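Local coordinates for protein rhamnosidase B (Bacillus sp., PDB 2OKX) that probably hydrolyses terminal, non-reducing alpha-L-rhamnose residues of alpha-L-rhamnosides, as a multidomain enzyme of glycoside hydrolase family 78, at residues Gly151-Arg157 against Thr485-Arg491; Val397-Asn401 against Ile463-Gly467; Leu702-Arg707 against Arg728-Ala733; Leu706-Arg710 against Ala722-Ala726. One frame throughout, in Å; residues are numbered along the deposited sequence.

Interaction 1 (Gly151-Arg157 against Thr485-Arg491)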
loop_
_atom_site.group_PDB
_atom_site.type_symbol
_atom_site.label_atom_id
_atom_site.label_comp_id
_atom_site.label_asym_id
_atom_site.label_seq_id
_atom_site.Cartn_x
_atom_site.Cartn_y
_atom_site.Cartn_z
ATOM N N GLY A 151 7.812 9.964 -6.494
ATOM C CA GLY A 151 6.959 11.140 -6.418
ATOM C C GLY A 151 7.575 12.037 -7.475
ATOM O O GLY A 151 8.774 12.312 -7.418
ATOM N N GLU A 152 6.784 12.505 -8.433
ATOM C CA GLU A 152 7.352 13.298 -9.514
ATOM C C GLU A 152 7.570 14.788 -9.315
ATOM O O GLU A 152 6.998 15.420 -8.428
ATOM C CB GLU A 152 6.544 13.079 -10.806
ATOM C CG GLU A 152 5.250 13.902 -10.958
ATOM C CD GLU A 152 4.028 13.271 -10.294
ATOM O OE1 GLU A 152 2.897 13.601 -10.715
ATOM O OE2 GLU A 152 4.191 12.459 -9.357
ATOM N N VAL A 153 8.449 15.322 -10.158
ATOM C CA VAL A 153 8.783 16.741 -10.204
ATOM C C VAL A 153 8.731 17.046 -11.700
ATOM O O VAL A 153 9.529 16.512 -12.476
ATOM C CB VAL A 153 10.197 17.021 -9.671
ATOM C CG1 VAL A 153 10.580 18.465 -9.965
ATOM C CG2 VAL A 153 10.243 16.768 -8.173
ATOM N N ILE A 154 7.778 17.884 -12.097
ATOM C CA ILE A 154 7.581 18.220 -13.503
ATOM C C ILE A 154 7.676 19.713 -13.778
ATOM O O ILE A 154 6.955 20.505 -13.177
ATOM C CB ILE A 154 6.177 17.764 -13.988
ATOM C CG1 ILE A 154 5.931 16.297 -13.625
ATOM C CG2 ILE A 154 6.047 17.986 -15.489
ATOM C CD1 ILE A 154 6.813 15.304 -14.358
ATOM N N ASP A 155 8.560 20.095 -14.694
ATOM C CA ASP A 155 8.700 21.498 -15.063
ATOM C C ASP A 155 7.984 21.651 -16.400
ATOM O O ASP A 155 8.530 21.320 -17.457
ATOM C CB ASP A 155 10.175 21.877 -15.192
ATOM C CG ASP A 155 10.373 23.362 -15.415
ATOM O OD1 ASP A 155 11.462 23.876 -15.075
ATOM O OD2 ASP A 155 9.442 24.013 -15.935
ATOM N N ALA A 156 6.752 22.144 -16.335
ATOM C CA ALA A 156 5.912 22.313 -17.514
ATOM C C ALA A 156 6.486 23.246 -18.577
ATOM O O ALA A 156 6.049 23.225 -19.725
ATOM C CB ALA A 156 4.524 22.791 -17.089
ATOM N N ARG A 157 7.460 24.064 -18.204
ATOM C CA ARG A 157 8.072 24.972 -19.169
ATOM C C ARG A 157 8.824 24.203 -20.258
ATOM O O ARG A 157 9.062 24.726 -21.347
ATOM C CB ARG A 157 9.019 25.936 -18.455
ATOM C CG ARG A 157 8.297 26.905 -17.543
ATOM C CD ARG A 157 9.267 27.701 -16.702
ATOM N NE ARG A 157 10.084 26.843 -15.849
ATOM C CZ ARG A 157 10.913 27.301 -14.917
ATOM N NH1 ARG A 157 11.035 28.610 -14.720
ATOM N NH2 ARG A 157 11.625 26.453 -14.185
ATOM N N THR A 485 4.094 13.077 -2.457
ATOM C CA THR A 485 4.115 14.382 -3.094
ATOM C C THR A 485 4.461 14.439 -4.577
ATOM O O THR A 485 4.803 13.446 -5.208
ATOM C CB THR A 485 5.189 15.241 -2.423
ATOM O OG1 THR A 485 6.471 14.675 -2.731
ATOM C CG2 THR A 485 5.031 15.248 -0.909
ATOM N N PHE A 486 4.369 15.659 -5.101
ATOM C CA PHE A 486 4.771 15.978 -6.458
ATOM C C PHE A 486 4.962 17.487 -6.517
ATOM O O PHE A 486 4.383 18.234 -5.722
ATOM C CB PHE A 486 3.768 15.477 -7.524
ATOM C CG PHE A 486 2.530 16.327 -7.700
ATOM C CD1 PHE A 486 1.269 15.772 -7.497
ATOM C CD2 PHE A 486 2.613 17.648 -8.142
ATOM C CE1 PHE A 486 0.112 16.514 -7.734
ATOM C CE2 PHE A 486 1.460 18.397 -8.381
ATOM C CZ PHE A 486 0.209 17.828 -8.176
ATOM N N ARG A 487 5.837 17.927 -7.407
ATOM C CA ARG A 487 6.061 19.348 -7.599
ATOM C C ARG A 487 5.811 19.605 -9.069
ATOM O O ARG A 487 6.284 18.859 -9.928
ATOM C CB ARG A 487 7.490 19.766 -7.247
ATOM C CG ARG A 487 7.851 21.155 -7.802
ATOM C CD ARG A 487 9.088 21.727 -7.146
ATOM N NE ARG A 487 8.842 22.068 -5.751
ATOM C CZ ARG A 487 9.764 22.551 -4.926
ATOM N NH1 ARG A 487 11.003 22.753 -5.359
ATOM N NH2 ARG A 487 9.447 22.837 -3.670
ATOM N N TYR A 488 5.057 20.655 -9.346
ATOM C CA TYR A 488 4.727 21.035 -10.708
ATOM C C TYR A 488 5.158 22.485 -10.867
ATOM O O TYR A 488 4.773 23.345 -10.072
ATOM C CB TYR A 488 3.217 20.917 -10.929
ATOM C CG TYR A 488 2.745 21.345 -12.299
ATOM C CD1 TYR A 488 2.643 20.426 -13.344
ATOM C CD2 TYR A 488 2.398 22.673 -12.550
ATOM C CE1 TYR A 488 2.200 20.820 -14.605
ATOM C CE2 TYR A 488 1.956 23.080 -13.808
ATOM C CZ TYR A 488 1.859 22.149 -14.827
ATOM O OH TYR A 488 1.418 22.552 -16.065
ATOM N N ILE A 489 5.980 22.747 -11.877
ATOM C CA ILE A 489 6.456 24.097 -12.144
ATOM C C ILE A 489 5.695 24.583 -13.371
ATOM O O ILE A 489 5.741 23.965 -14.433
ATOM C CB ILE A 489 7.973 24.109 -12.409
ATOM C CG1 ILE A 489 8.698 23.416 -11.252
ATOM C CG2 ILE A 489 8.466 25.546 -12.531
ATOM C CD1 ILE A 489 10.158 23.122 -11.517
ATOM N N CYS A 490 4.997 25.696 -13.203
ATOM C CA CYS A 490 4.152 26.269 -14.245
ATOM C C CYS A 490 4.769 26.889 -15.485
ATOM O O CYS A 490 5.828 27.510 -15.435
ATOM C CB CYS A 490 3.240 27.323 -13.627
ATOM S SG CYS A 490 2.125 26.676 -12.379
ATOM N N ARG A 491 4.073 26.706 -16.601
ATOM C CA ARG A 491 4.470 27.319 -17.854
ATOM C C ARG A 491 3.602 28.571 -17.770
ATOM O O ARG A 491 2.825 28.713 -16.825
ATOM C CB ARG A 491 4.061 26.466 -19.058
ATOM C CG ARG A 491 2.559 26.315 -19.263
ATOM C CD ARG A 491 2.262 25.818 -20.671
ATOM N NE ARG A 491 2.896 24.527 -20.922
ATOM C CZ ARG A 491 2.363 23.357 -20.583
ATOM N NH1 ARG A 491 1.176 23.314 -19.987
ATOM N NH2 ARG A 491 3.028 22.232 -20.817
HETATM O O HOH W 1 7.985 15.042 -5.504
HETATM O O HOH W 2 5.572 24.871 -22.384
#
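Two strands more than 300 residues apart in sequence run side by side, a parallel pair (4° between axes, 4.7 Å apart), although strand 485-489 is antiparallel to its other neighbour, 462-472. The ladder steps regularly: R487 N donates to E152 O (2.9 Å), I154 N to R487 O (2.8 Å), I489 N to I154 O (2.8 Å) and A156 N to I489 O (2.8 Å). V153, D155, R487 and I489 therefore share one face, I154 and Y488 the other. Past the last rung, D155 OD2 accepts from R157 N (3.0 Å), an Asx turn reinforced by the salt bridge R157 NH2 to D155 OD1 (2.7 Å). A156 CB touches the Y488 ring, 3.6 Å from Y488 CZ, the hydroxyl being taken by Q495. At the opposite end the E152 carboxylate leaves the ladder for Y497, S499 and R503. This pairing illustrates how a short parallel strand from the N-terminal region can join a mixed sheet that includes strands of the concanavalin-like domain.

Interaction 2 (Val397-Asn401 against Ile463-Gly467); sequences VFGSN and IDAYG
Y466, V397 and D464 bury most of the surface where helical residues 397-401 lie across strand residues 463-467. The helix axis crosses the strand at -77°, 8.8 Å away, with V397 CA 6.3 Å from D464 CA and F398 CA 6.9 Å from Y466 CA. V397 (chi1 t) points toward the strand: CG1 meets Y466 CB at 4.1 Å, while CG2 approaches D464 OD2 at 3.5 Å. Y466 (chi1 t, chi2 47°) offers its ring face to the edge of F398 (chi1 t) in an offset edge-to-face pair, centroids 5.6 Å apart and planes at 89°; its hydroxyl is bound by T479 N. N401 (chi1 -95°) sets CG 3.5 Å from Y466 CD2, and its ND2 donates to V397 O (3.1 Å) and to a water (3.0 Å) that reaches D464 O weakly (3.3 Å). D464 (chi1 m) is held by R513 and R487. No hydrogen bond joins the segments directly: a helix packed across a sheet, here in the concanavalin-like domain.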
loop_
_atom_site.group_PDB
_atom_site.type_symbol
_atom_site.label_atom_id
_atom_site.label_comp_id
_atom_site.label_asym_id
_atom_site.label_seq_id
_atom_site.Cartn_x
_atom_site.Cartn_y
_atom_site.Cartn_z
ATOM N N VAL A 397 9.459 18.399 -1.706
ATOM C CA VAL A 397 8.171 18.810 -1.168
ATOM C C VAL A 397 7.925 18.302 0.248
ATOM O O VAL A 397 7.439 19.044 1.093
ATOM C CB VAL A 397 7.019 18.347 -2.082
ATOM C CG1 VAL A 397 5.671 18.748 -1.471
ATOM C CG2 VAL A 397 7.179 18.979 -3.466
ATOM N N PHE A 398 8.266 17.043 0.511
ATOM C CA PHE A 398 8.056 16.472 1.840
ATOM C C PHE A 398 8.827 17.234 2.917
ATOM O O PHE A 398 8.248 17.698 3.901
ATOM C CB PHE A 398 8.464 14.992 1.852
ATOM C CG PHE A 398 8.175 14.291 3.154
ATOM C CD1 PHE A 398 6.876 13.908 3.485
ATOM C CD2 PHE A 398 9.203 14.018 4.053
ATOM C CE1 PHE A 398 6.606 13.261 4.696
ATOM C CE2 PHE A 398 8.945 13.373 5.266
ATOM C CZ PHE A 398 7.642 12.992 5.587
ATOM N N GLY A 399 10.137 17.365 2.729
ATOM C CA GLY A 399 10.950 18.064 3.708
ATOM C C GLY A 399 10.507 19.495 3.914
ATOM O O GLY A 399 10.577 20.020 5.025
ATOM N N SER A 400 10.050 20.127 2.835
ATOM C CA SER A 400 9.587 21.508 2.874
ATOM C C SER A 400 8.263 21.645 3.629
ATOM O O SER A 400 7.879 22.746 4.028
ATOM C CB SER A 400 9.424 22.049 1.449
ATOM O OG SER A 400 10.659 22.047 0.748
ATOM N N ASN A 401 7.562 20.528 3.816
ATOM C CA ASN A 401 6.297 20.541 4.547
ATOM C C ASN A 401 6.484 20.126 6.002
ATOM O O ASN A 401 5.825 20.661 6.895
ATOM C CB ASN A 401 5.274 19.622 3.866
ATOM C CG ASN A 401 4.373 20.375 2.914
ATOM O OD1 ASN A 401 3.475 21.104 3.340
ATOM N ND2 ASN A 401 4.614 20.218 1.617
ATOM N N ILE A 463 4.051 24.646 -7.846
ATOM C CA ILE A 463 2.835 24.089 -7.263
ATOM C C ILE A 463 3.215 22.775 -6.572
ATOM O O ILE A 463 3.469 21.767 -7.238
ATOM C CB ILE A 463 1.762 23.799 -8.341
ATOM C CG1 ILE A 463 1.448 25.073 -9.136
ATOM C CG2 ILE A 463 0.484 23.282 -7.679
ATOM C CD1 ILE A 463 0.870 26.214 -8.289
ATOM N N ASP A 464 3.268 22.800 -5.242
ATOM C CA ASP A 464 3.617 21.624 -4.447
ATOM C C ASP A 464 2.378 20.944 -3.872
ATOM O O ASP A 464 1.480 21.607 -3.345
ATOM C CB ASP A 464 4.540 22.018 -3.292
ATOM C CG ASP A 464 5.971 22.256 -3.738
ATOM O OD1 ASP A 464 6.788 22.673 -2.894
ATOM O OD2 ASP A 464 6.279 22.017 -4.924
ATOM N N ALA A 465 2.339 19.618 -3.973
ATOM C CA ALA A 465 1.218 18.841 -3.465
ATOM C C ALA A 465 1.741 17.786 -2.502
ATOM O O ALA A 465 2.715 17.096 -2.795
ATOM C CB ALA A 465 0.476 18.180 -4.615
ATOM N N TYR A 466 1.088 17.673 -1.350
ATOM C CA TYR A 466 1.476 16.714 -0.322
ATOM C C TYR A 466 0.221 16.226 0.408
ATOM O O TYR A 466 -0.512 17.018 0.991
ATOM C CB TYR A 466 2.448 17.395 0.647
ATOM C CG TYR A 466 2.710 16.658 1.941
ATOM C CD1 TYR A 466 3.006 15.293 1.953
ATOM C CD2 TYR A 466 2.708 17.343 3.157
ATOM C CE1 TYR A 466 3.296 14.627 3.149
ATOM C CE2 TYR A 466 2.999 16.692 4.350
ATOM C CZ TYR A 466 3.294 15.337 4.340
ATOM O OH TYR A 466 3.622 14.713 5.521
ATOM N N GLY A 467 -0.022 14.920 0.368
ATOM C CA GLY A 467 -1.206 14.380 1.012
ATOM C C GLY A 467 -0.974 13.634 2.314
ATOM O O GLY A 467 -0.070 12.804 2.415
HETATM O O HOH W 3 2.538 21.307 -0.236
#

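Interaction 3 (Leu702-Arg707 against Arg728-Ala733); sequences LVKALR and RADLLA
An alanine lets two helices approach closely, and A729 plays that part here. Its CB points at the partner helix, 4.0 Å from L706 CB and 4.2 Å from V703 CG1, and the V703 and A729 CA atoms are only 4.8 Å apart. Both segments are regular alpha helix with i to i+4 bonds. They run antiparallel, at a signed crossing angle of -163° and with axes 8.9 Å apart. Around A729, L732 (chi1 -145°, chi2 t) brings CD1 to V703 CG2 at 3.6 Å and to L702 CD2 at 3.8 Å. V703 has chi1 t, L702 is t,p and L706 is m,t, with L706 CD1 3.9 Å from A729 CA. At the polar edge R707 extends (m,t,t) past A729, its NE 3.7 Å from A729 CB. R707 NH1 remains 4.1 Å from D730 OD1, too far for a salt bridge, so a water mediates, accepting from R707 NE (3.0 Å) and donating to D730 OD1 (2.6 Å). The pair is an antiparallel helical hairpin of the six-hairpin glycosidase domain; L661 and L665 of helix 647-665 cover L706, and F631 of helix 627-644 meets L702.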
loop_
_atom_site.group_PDB
_atom_site.type_symbol
_atom_site.label_atom_id
_atom_site.label_comp_id
_atom_site.label_asym_id
_atom_site.label_seq_id
_atom_site.Cartn_x
_atom_site.Cartn_y
_atom_site.Cartn_z
ATOM N N LEU A 702 -1.093 -23.768 11.593
ATOM C CA LEU A 702 -0.642 -24.804 10.668
ATOM C C LEU A 702 -1.598 -25.991 10.774
ATOM O O LEU A 702 -1.940 -26.622 9.773
ATOM C CB LEU A 702 0.784 -25.252 11.000
ATOM C CG LEU A 702 1.347 -26.399 10.147
ATOM C CD1 LEU A 702 1.146 -26.118 8.665
ATOM C CD2 LEU A 702 2.828 -26.574 10.456
ATOM N N VAL A 703 -2.034 -26.286 11.993
ATOM C CA VAL A 703 -2.968 -27.383 12.209
ATOM C C VAL A 703 -4.230 -27.119 11.396
ATOM O O VAL A 703 -4.650 -27.953 10.592
ATOM C CB VAL A 703 -3.354 -27.507 13.700
ATOM C CG1 VAL A 703 -4.459 -28.546 13.872
ATOM C CG2 VAL A 703 -2.131 -27.895 14.522
ATOM N N LYS A 704 -4.821 -25.943 11.596
ATOM C CA LYS A 704 -6.042 -25.582 10.884
ATOM C C LYS A 704 -5.838 -25.528 9.374
ATOM O O LYS A 704 -6.727 -25.901 8.612
ATOM C CB LYS A 704 -6.582 -24.236 11.377
ATOM C CG LYS A 704 -7.936 -23.882 10.773
ATOM C CD LYS A 704 -8.403 -22.502 11.187
ATOM C CE LYS A 704 -9.609 -22.068 10.359
ATOM N NZ LYS A 704 -9.957 -20.641 10.603
ATOM N N ALA A 705 -4.669 -25.060 8.942
ATOM C CA ALA A 705 -4.367 -24.975 7.517
ATOM C C ALA A 705 -4.334 -26.378 6.914
ATOM O O ALA A 705 -4.850 -26.612 5.824
ATOM C CB ALA A 705 -3.029 -24.281 7.304
ATOM N N LEU A 706 -3.718 -27.308 7.635
ATOM C CA LEU A 706 -3.625 -28.693 7.183
ATOM C C LEU A 706 -5.018 -29.288 7.013
ATOM O O LEU A 706 -5.273 -30.046 6.077
ATOM C CB LEU A 706 -2.833 -29.518 8.197
ATOM C CG LEU A 706 -1.336 -29.213 8.255
ATOM C CD1 LEU A 706 -0.744 -29.747 9.549
ATOM C CD2 LEU A 706 -0.659 -29.822 7.036
ATOM N N ARG A 707 -5.917 -28.941 7.927
ATOM C CA ARG A 707 -7.286 -29.440 7.871
ATOM C C ARG A 707 -8.106 -28.709 6.811
ATOM O O ARG A 707 -8.822 -29.336 6.028
ATOM C CB ARG A 707 -7.937 -29.311 9.249
ATOM C CG ARG A 707 -7.337 -30.267 10.264
ATOM C CD ARG A 707 -7.731 -29.933 11.685
ATOM N NE ARG A 707 -7.242 -30.947 12.617
ATOM C CZ ARG A 707 -7.199 -30.796 13.936
ATOM N NH1 ARG A 707 -6.742 -31.779 14.700
ATOM N NH2 ARG A 707 -7.601 -29.659 14.492
ATOM N N ARG A 728 -1.033 -35.591 10.187
ATOM C CA ARG A 728 -0.029 -34.688 10.734
ATOM C C ARG A 728 -0.668 -33.627 11.625
ATOM O O ARG A 728 -0.098 -33.228 12.640
ATOM C CB ARG A 728 0.732 -34.021 9.591
ATOM C CG ARG A 728 1.720 -34.939 8.891
ATOM C CD ARG A 728 2.976 -35.102 9.730
ATOM N NE ARG A 728 4.171 -34.789 8.952
ATOM C CZ ARG A 728 5.287 -34.286 9.465
ATOM N NH1 ARG A 728 5.368 -34.036 10.765
ATOM N NH2 ARG A 728 6.320 -34.023 8.678
ATOM N N ALA A 729 -1.860 -33.178 11.243
ATOM C CA ALA A 729 -2.575 -32.167 12.013
ATOM C C ALA A 729 -2.870 -32.684 13.416
ATOM O O ALA A 729 -2.700 -31.964 14.404
ATOM C CB ALA A 729 -3.876 -31.790 11.301
ATOM N N ASP A 730 -3.314 -33.935 13.500
ATOM C CA ASP A 730 -3.621 -34.551 14.787
ATOM C C ASP A 730 -2.364 -34.648 15.639
ATOM O O ASP A 730 -2.371 -34.291 16.818
ATOM C CB ASP A 730 -4.212 -35.948 14.582
ATOM C CG ASP A 730 -5.620 -35.909 14.024
ATOM O OD1 ASP A 730 -5.815 -35.332 12.936
ATOM O OD2 ASP A 730 -6.534 -36.456 14.676
ATOM N N LEU A 731 -1.286 -35.139 15.035
ATOM C CA LEU A 731 -0.016 -35.284 15.732
ATOM C C LEU A 731 0.460 -33.929 16.236
ATOM O O LEU A 731 0.916 -33.803 17.374
ATOM C CB LEU A 731 1.040 -35.880 14.796
ATOM C CG LEU A 731 0.788 -37.298 14.278
ATOM C CD1 LEU A 731 1.898 -37.694 13.318
ATOM C CD2 LEU A 731 0.720 -38.272 15.445
ATOM N N LEU A 732 0.344 -32.916 15.381
ATOM C CA LEU A 732 0.768 -31.570 15.738
ATOM C C LEU A 732 -0.093 -31.030 16.877
ATOM O O LEU A 732 0.426 -30.529 17.872
ATOM C CB LEU A 732 0.663 -30.641 14.525
ATOM C CG LEU A 732 1.730 -29.545 14.390
ATOM C CD1 LEU A 732 1.269 -28.520 13.361
ATOM C CD2 LEU A 732 1.979 -28.873 15.730
ATOM N N ALA A 733 -1.411 -31.138 16.727
ATOM C CA ALA A 733 -2.335 -30.658 17.750
ATOM C C ALA A 733 -2.044 -31.288 19.111
ATOM O O ALA A 733 -2.058 -30.608 20.138
ATOM C CB ALA A 733 -3.778 -30.954 17.333
HETATM O O HOH W 4 -6.807 -33.595 11.268
#

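Interaction 4 (Leu706-Arg710 against Ala722-Ala726); sequences LRDSR and ADAFA
Side-chain conformations define where helix 696-715 meets the start of helix 723-739. The register falls in opposite directions, L706 CA lying 5.4 Å from F725 CA and R710 CA 5.3 Å from A722 CA; residues 706-710 are helical, and 723-726 form the first turn after A722. F725 (chi1 m, chi2 165°) points toward the partner, its CB 3.8 Å from L706 CD2 (L706 being m,t). Near the edge of the F725 ring lies S709 OG, 3.7 Å from CD1. Chi1 p turns this hydroxyl back onto its own helix, where S709 OG donates to L706 O over a very short 2.4 Å. R710 (t,t,m, chi4 172°) instead bends its end across the gap: NH1 forms a salt bridge with D723 OD2 (3.0 Å; D723 chi1 m), and A726 CB covers one guanidinium face, 3.5 Å from R710 NH1. R710 NE is buried without a partner. One turn away, a water accepts from R707 NE (3.0 Å) and donates to A726 O (2.8 Å). This is the turn end of an antiparallel helical hairpin, with F725 and S709 both resting on L661 of helix 647-665, while R638 of helix 627-644 pairs with D708.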
loop_
_atom_site.group_PDB
_atom_site.type_symbol
_atom_site.label_atom_id
_atom_site.label_comp_id
_atom_site.label_asym_id
_atom_site.label_seq_id
_atom_site.Cartn_x
_atom_site.Cartn_y
_atom_site.Cartn_z
ATOM N N LEU A 706 -3.718 -27.308 7.635
ATOM C CA LEU A 706 -3.625 -28.693 7.183
ATOM C C LEU A 706 -5.018 -29.288 7.013
ATOM O O LEU A 706 -5.273 -30.046 6.077
ATOM C CB LEU A 706 -2.833 -29.518 8.197
ATOM C CG LEU A 706 -1.336 -29.213 8.255
ATOM C CD1 LEU A 706 -0.744 -29.747 9.549
ATOM C CD2 LEU A 706 -0.659 -29.822 7.036
ATOM N N ARG A 707 -5.917 -28.941 7.927
ATOM C CA ARG A 707 -7.286 -29.440 7.871
ATOM C C ARG A 707 -8.106 -28.709 6.811
ATOM O O ARG A 707 -8.822 -29.336 6.028
ATOM C CB ARG A 707 -7.937 -29.311 9.249
ATOM C CG ARG A 707 -7.337 -30.267 10.264
ATOM C CD ARG A 707 -7.731 -29.933 11.685
ATOM N NE ARG A 707 -7.242 -30.947 12.617
ATOM C CZ ARG A 707 -7.199 -30.796 13.936
ATOM N NH1 ARG A 707 -6.742 -31.779 14.700
ATOM N NH2 ARG A 707 -7.601 -29.659 14.492
ATOM N N ASP A 708 -7.995 -27.384 6.777
ATOM C CA ASP A 708 -8.725 -26.589 5.793
ATOM C C ASP A 708 -8.384 -27.033 4.371
ATOM O O ASP A 708 -9.213 -26.934 3.466
ATOM C CB ASP A 708 -8.391 -25.101 5.951
ATOM C CG ASP A 708 -9.042 -24.476 7.171
ATOM O OD1 ASP A 708 -8.649 -23.350 7.541
ATOM O OD2 ASP A 708 -9.951 -25.102 7.756
ATOM N N SER A 709 -7.163 -27.530 4.180
ATOM C CA SER A 709 -6.710 -27.972 2.859
ATOM C C SER A 709 -7.563 -29.103 2.286
ATOM O O SER A 709 -7.680 -29.246 1.069
ATOM C CB SER A 709 -5.248 -28.424 2.921
ATOM O OG SER A 709 -5.111 -29.620 3.670
ATOM N N ARG A 710 -8.151 -29.909 3.163
ATOM C CA ARG A 710 -8.989 -31.017 2.717
ATOM C C ARG A 710 -10.137 -30.523 1.844
ATOM O O ARG A 710 -10.440 -31.117 0.808
ATOM C CB ARG A 710 -9.538 -31.788 3.921
ATOM C CG ARG A 710 -10.601 -32.827 3.569
ATOM C CD ARG A 710 -10.646 -33.943 4.601
ATOM N NE ARG A 710 -9.489 -34.828 4.475
ATOM C CZ ARG A 710 -9.181 -35.796 5.334
ATOM N NH1 ARG A 710 -8.108 -36.545 5.126
ATOM N NH2 ARG A 710 -9.938 -36.009 6.403
ATOM N N ALA A 722 -5.224 -35.468 0.781
ATOM C CA ALA A 722 -5.171 -34.620 1.968
ATOM C C ALA A 722 -5.220 -35.395 3.282
ATOM O O ALA A 722 -5.137 -34.802 4.358
ATOM C CB ALA A 722 -6.307 -33.603 1.927
ATOM N N ASP A 723 -5.349 -36.717 3.204
ATOM C CA ASP A 723 -5.411 -37.530 4.417
ATOM C C ASP A 723 -4.109 -37.503 5.204
ATOM O O ASP A 723 -4.121 -37.534 6.435
ATOM C CB ASP A 723 -5.788 -38.974 4.082
ATOM C CG ASP A 723 -7.231 -39.106 3.629
ATOM O OD1 ASP A 723 -7.522 -38.799 2.456
ATOM O OD2 ASP A 723 -8.078 -39.504 4.456
ATOM N N ALA A 724 -2.988 -37.445 4.494
ATOM C CA ALA A 724 -1.686 -37.400 5.147
ATOM C C ALA A 724 -1.581 -36.124 5.976
ATOM O O ALA A 724 -1.074 -36.139 7.101
ATOM C CB ALA A 724 -0.572 -37.448 4.104
ATOM N N PHE A 725 -2.061 -35.018 5.414
ATOM C CA PHE A 725 -2.034 -33.734 6.111
ATOM C C PHE A 725 -2.926 -33.812 7.345
ATOM O O PHE A 725 -2.614 -33.239 8.389
ATOM C CB PHE A 725 -2.531 -32.609 5.192
ATOM C CG PHE A 725 -1.579 -32.255 4.076
ATOM C CD1 PHE A 725 -2.016 -31.490 2.998
ATOM C CD2 PHE A 725 -0.249 -32.667 4.105
ATOM C CE1 PHE A 725 -1.147 -31.143 1.965
ATOM C CE2 PHE A 725 0.628 -32.324 3.076
ATOM C CZ PHE A 725 0.177 -31.560 2.004
ATOM N N ALA A 726 -4.039 -34.526 7.217
ATOM C CA ALA A 726 -4.977 -34.678 8.321
ATOM C C ALA A 726 -4.316 -35.392 9.497
ATOM O O ALA A 726 -4.503 -35.008 10.654
ATOM C CB ALA A 726 -6.206 -35.451 7.855
HETATM O O HOH W 4 -6.807 -33.595 11.268
#

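In the fold
The four contacts form two clusters on opposite sides of the chain's centre. Interactions 1 and 2, centres 11 Å apart, meet through strands 485-489 and 462-472, neighbours in one sheet: Y488 O lies 2.7 Å from I463 N, a probable hydrogen bond, and R487 NE forms a salt bridge with D464 OD2 (2.7 Å). Interaction 2 is nested within the loop closed by interaction 1. Interactions 3 and 4, centres 8 Å apart, are successive parts of one helical hairpin, sharing L706, R707 and a bridging water. The centres of interactions 1 and 3 are 56 Å apart, their nearest atoms about 38 Å. In family 78 catalysis is expected in the (alpha/alpha)6 barrel domain, to which interactions 3 and 4 belong.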